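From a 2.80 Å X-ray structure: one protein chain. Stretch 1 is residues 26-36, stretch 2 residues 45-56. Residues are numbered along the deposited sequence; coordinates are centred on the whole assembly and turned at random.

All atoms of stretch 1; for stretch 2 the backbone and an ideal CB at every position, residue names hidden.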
# COMPACT_ATOMS: atom_id res chain seq x y z
N LYS A 26 8.43 21.26 -12.62
CA LYS A 26 9.17 20.93 -13.84
C LYS A 26 9.64 22.23 -14.47
O LYS A 26 8.87 23.18 -14.60
CB LYS A 26 8.25 20.19 -14.81
CG LYS A 26 8.92 19.19 -15.74
CD LYS A 26 9.45 19.82 -17.01
CE LYS A 26 9.65 18.78 -18.09
NZ LYS A 26 10.31 19.38 -19.29
N VAL A 27 10.91 22.28 -14.83
CA VAL A 27 11.51 23.47 -15.42
C VAL A 27 11.00 23.64 -16.85
O VAL A 27 11.17 22.76 -17.69
CB VAL A 27 13.05 23.42 -15.42
CG1 VAL A 27 13.63 24.65 -16.10
CG2 VAL A 27 13.56 23.33 -13.99
N HIS A 28 10.36 24.78 -17.09
CA HIS A 28 9.81 25.11 -18.40
C HIS A 28 10.82 25.88 -19.20
O HIS A 28 11.22 25.47 -20.28
CB HIS A 28 8.52 25.92 -18.23
CG HIS A 28 7.45 25.58 -19.23
ND1 HIS A 28 7.42 26.11 -20.47
CD2 HIS A 28 6.34 24.73 -19.14
CE1 HIS A 28 6.36 25.63 -21.14
NE2 HIS A 28 5.70 24.78 -20.33
N LYS A 29 11.26 27.00 -18.64
CA LYS A 29 12.21 27.88 -19.30
C LYS A 29 13.13 28.50 -18.24
O LYS A 29 12.77 28.59 -17.07
CB LYS A 29 11.46 28.95 -20.10
CG LYS A 29 12.35 29.76 -21.01
CD LYS A 29 11.56 30.47 -22.10
CE LYS A 29 10.85 31.72 -21.59
NZ LYS A 29 9.83 32.20 -22.57
N VAL A 30 14.33 28.90 -18.65
CA VAL A 30 15.20 29.69 -17.80
C VAL A 30 15.65 30.92 -18.58
O VAL A 30 16.29 30.81 -19.62
CB VAL A 30 16.41 28.89 -17.29
CG1 VAL A 30 17.27 29.76 -16.38
CG2 VAL A 30 15.98 27.65 -16.53
N THR A 31 15.29 32.10 -18.07
CA THR A 31 15.56 33.36 -18.74
C THR A 31 16.37 34.23 -17.79
O THR A 31 15.81 34.88 -16.90
CB THR A 31 14.26 34.05 -19.18
OG1 THR A 31 13.58 33.22 -20.13
CG2 THR A 31 14.54 35.39 -19.81
N GLY A 32 17.68 34.20 -17.98
CA GLY A 32 18.62 34.86 -17.09
C GLY A 32 18.56 34.27 -15.69
O GLY A 32 18.78 33.07 -15.51
N ASN A 33 18.26 35.10 -14.71
CA ASN A 33 18.09 34.65 -13.34
C ASN A 33 16.63 34.42 -12.99
O ASN A 33 16.28 34.32 -11.83
CB ASN A 33 18.72 35.65 -12.38
CG ASN A 33 20.24 35.71 -12.51
OD1 ASN A 33 20.81 35.24 -13.50
ND2 ASN A 33 20.91 36.28 -11.50
N THR A 34 15.77 34.31 -13.98
CA THR A 34 14.39 33.98 -13.73
C THR A 34 14.14 32.56 -14.21
O THR A 34 14.59 32.18 -15.29
CB THR A 34 13.44 34.98 -14.40
OG1 THR A 34 13.78 36.31 -13.99
CG2 THR A 34 11.98 34.71 -14.00
N LEU A 35 13.43 31.79 -13.40
CA LEU A 35 13.05 30.44 -13.77
C LEU A 35 11.54 30.39 -13.90
O LEU A 35 10.83 30.92 -13.04
CB LEU A 35 13.47 29.48 -12.66
CG LEU A 35 12.82 28.10 -12.65
CD1 LEU A 35 13.35 27.27 -13.79
CD2 LEU A 35 13.06 27.40 -11.33
N LEU A 36 11.06 29.75 -14.95
CA LEU A 36 9.64 29.45 -15.03
C LEU A 36 9.38 27.98 -14.72
O LEU A 36 9.92 27.07 -15.37
CB LEU A 36 9.04 29.85 -16.37
CG LEU A 36 7.51 30.01 -16.34
CD1 LEU A 36 7.07 31.02 -15.30
CD2 LEU A 36 7.01 30.42 -17.71
N UNK A 45 4.85 29.41 -12.21
CA UNK A 45 5.36 30.25 -11.12
C UNK A 45 6.70 30.85 -11.54
O UNK A 45 7.57 30.13 -12.05
CB UNK A 45 5.51 29.45 -9.83
N UNK A 46 6.86 32.16 -11.32
CA UNK A 46 8.07 32.88 -11.70
C UNK A 46 9.02 32.89 -10.50
O UNK A 46 8.65 33.37 -9.43
CB UNK A 46 7.75 34.30 -12.16
N UNK A 47 10.22 32.33 -10.65
CA UNK A 47 11.18 32.30 -9.54
C UNK A 47 12.44 33.13 -9.85
O UNK A 47 13.05 32.98 -10.90
CB UNK A 47 11.57 30.85 -9.23
N UNK A 48 12.80 34.01 -8.92
CA UNK A 48 13.99 34.83 -9.06
C UNK A 48 15.13 34.05 -8.44
O UNK A 48 15.11 33.74 -7.24
CB UNK A 48 13.82 36.20 -8.41
N UNK A 49 16.11 33.73 -9.27
CA UNK A 49 17.17 32.81 -8.91
C UNK A 49 18.43 33.51 -8.40
O UNK A 49 18.78 34.61 -8.86
CB UNK A 49 17.52 31.94 -10.12
N UNK A 50 19.09 32.87 -7.44
CA UNK A 50 20.43 33.22 -6.97
C UNK A 50 21.44 33.23 -8.14
O UNK A 50 21.33 32.41 -9.06
CB UNK A 50 20.88 32.24 -5.89
N UNK A 51 22.41 34.15 -8.11
CA UNK A 51 23.50 34.19 -9.09
C UNK A 51 24.11 32.83 -9.43
O UNK A 51 24.25 32.49 -10.61
CB UNK A 51 24.61 35.11 -8.57
N UNK A 52 24.48 32.05 -8.42
CA UNK A 52 24.96 30.70 -8.68
C UNK A 52 23.83 29.68 -8.65
O UNK A 52 23.33 29.30 -7.57
CB UNK A 52 26.03 30.32 -7.66
N UNK A 53 23.40 29.27 -9.84
CA UNK A 53 22.41 28.21 -10.01
C UNK A 53 22.52 27.63 -11.42
O UNK A 53 22.46 28.38 -12.39
CB UNK A 53 21.00 28.74 -9.75
N UNK A 54 22.72 26.31 -11.51
CA UNK A 54 22.81 25.63 -12.81
C UNK A 54 21.52 24.87 -13.14
O UNK A 54 21.53 23.82 -13.80
CB UNK A 54 24.00 24.67 -12.82
N UNK A 55 20.41 25.44 -12.66
CA UNK A 55 19.05 24.95 -12.91
C UNK A 55 18.81 24.59 -14.38
O UNK A 55 18.17 23.59 -14.69
CB UNK A 55 18.03 26.00 -12.47
N UNK A 56 19.36 25.39 -15.29
CA UNK A 56 19.24 25.14 -16.73
C UNK A 56 19.31 23.65 -17.13
O UNK A 56 18.50 23.19 -17.94
CB UNK A 56 20.35 25.90 -17.46

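Strand 34-36 runs antiparallel to strand 45-48. Along the extended chain, 46 and 48 project to the Thr34 and Leu36 face and 47 to the Leu35 face.

Position 45 points its CB away from stretch 1, and no atom of that stretch lies within 5.5 Å of it. Its backbone is extended, which suits a beta-branched residue, though many others would fit. The residue is Val45.

Position 46 projects to the face that carries Thr34 and Leu36. The ideal CB is 4.6 Å from Leu36 CD1 and 4.6 Å from Thr34 CG2. No charge is offered here, so a long chain with an aliphatic stem, polar or not, would suit. The residue is Glu46. Its CG packs 3.9 Å from Thr34 CG2, and its carboxylate makes no hydrogen bond to stretch 1.

Position 47 pairs with Leu35, and both side chains lie on the same face. The backbone closes a hydrogen-bonded pair: N of 47 to Leu35 O, 2.8 Å, and Leu35 N to O of 47, 2.8 Å. These bonds use the main chain, so they rule out proline at 47 but do not otherwise choose the side chain. The neighbouring leucine favours Val, Ile or Leu. The residue is Ile47, with CG1 4.1 Å from Leu35 CD2.

Position 48 returns to the Thr34 face. The nearest atom to its ideal CB is Asn33 O, at 4.6 Å. Small or polar residues would do. Ala48 is found, with little contact.

Position 49 points toward stretch 1. Its N donates to Asn33 O at 2.6 Å, and the ideal CB is a tight 3.2 Å from that same O. Leu35 offers an apolar surface nearby, so a flexible apolar chain would suit. Met49 fits: with chi2 and chi3 both p, its CE reaches 3.5 Å from Leu35 CB.

Position 50 points away, leaving the choice open; it is Thr50. Position 51 also points away, and its phi of -42° is compatible with proline. It is Pro51.

Positions 52, 53 and 54 do not touch stretch 1, and polar residues are plausible. They are Asp52, Ser53 and Asp54. Ser53 OG donates to Asp52 O at 2.6 Å.

Position 55 points toward a patch formed by Val27, Val30 and Leu35. A medium apolar side chain is expected. Val55 meets all three through CG1: 3.7 Å to Leu35 CD1, 4.0 Å to Val27 CG2 and 4.2 Å to Val30 CG2.

Position 56 points sideways, its ideal CB 4.8 Å from Val30 CG2. Small or polar residues would fit. It is Ser56.

Stretch 2 (45-56) VEIAMTPDSDVS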
# COMPACT_ATOMS: atom_id res chain seq x y z
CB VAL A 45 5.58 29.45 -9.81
CG1 VAL A 45 6.19 30.33 -8.72
CG2 VAL A 45 4.28 28.89 -9.28
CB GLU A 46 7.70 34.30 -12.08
CG GLU A 46 8.11 34.73 -13.48
CD GLU A 46 7.52 36.09 -13.87
OE1 GLU A 46 7.41 36.98 -13.00
OE2 GLU A 46 7.16 36.28 -15.06
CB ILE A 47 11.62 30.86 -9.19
CG1 ILE A 47 10.46 29.87 -9.31
CG2 ILE A 47 12.27 30.83 -7.80
CD1 ILE A 47 10.07 29.18 -8.02
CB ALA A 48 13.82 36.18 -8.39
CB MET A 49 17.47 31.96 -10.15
CG MET A 49 17.84 30.50 -9.87
SD MET A 49 16.66 29.56 -8.87
CE MET A 49 15.13 30.03 -9.67
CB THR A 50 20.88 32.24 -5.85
OG1 THR A 50 20.19 32.57 -4.65
CG2 THR A 50 22.36 32.32 -5.54
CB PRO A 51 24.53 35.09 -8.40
CG PRO A 51 23.71 36.02 -7.58
CD PRO A 51 22.39 35.36 -7.28
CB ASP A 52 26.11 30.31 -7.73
CG ASP A 52 25.92 30.82 -6.31
OD1 ASP A 52 24.91 30.49 -5.66
OD2 ASP A 52 26.82 31.56 -5.86
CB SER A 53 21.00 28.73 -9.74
OG SER A 53 20.89 29.19 -8.39
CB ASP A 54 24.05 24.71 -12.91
CG ASP A 54 24.04 23.56 -11.90
OD1 ASP A 54 25.11 22.90 -11.75
OD2 ASP A 54 23.00 23.29 -11.25
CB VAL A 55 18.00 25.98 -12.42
CG1 VAL A 55 16.60 25.63 -12.91
CG2 VAL A 55 18.00 26.10 -10.91
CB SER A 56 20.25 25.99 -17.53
OG SER A 56 21.53 25.99 -16.91
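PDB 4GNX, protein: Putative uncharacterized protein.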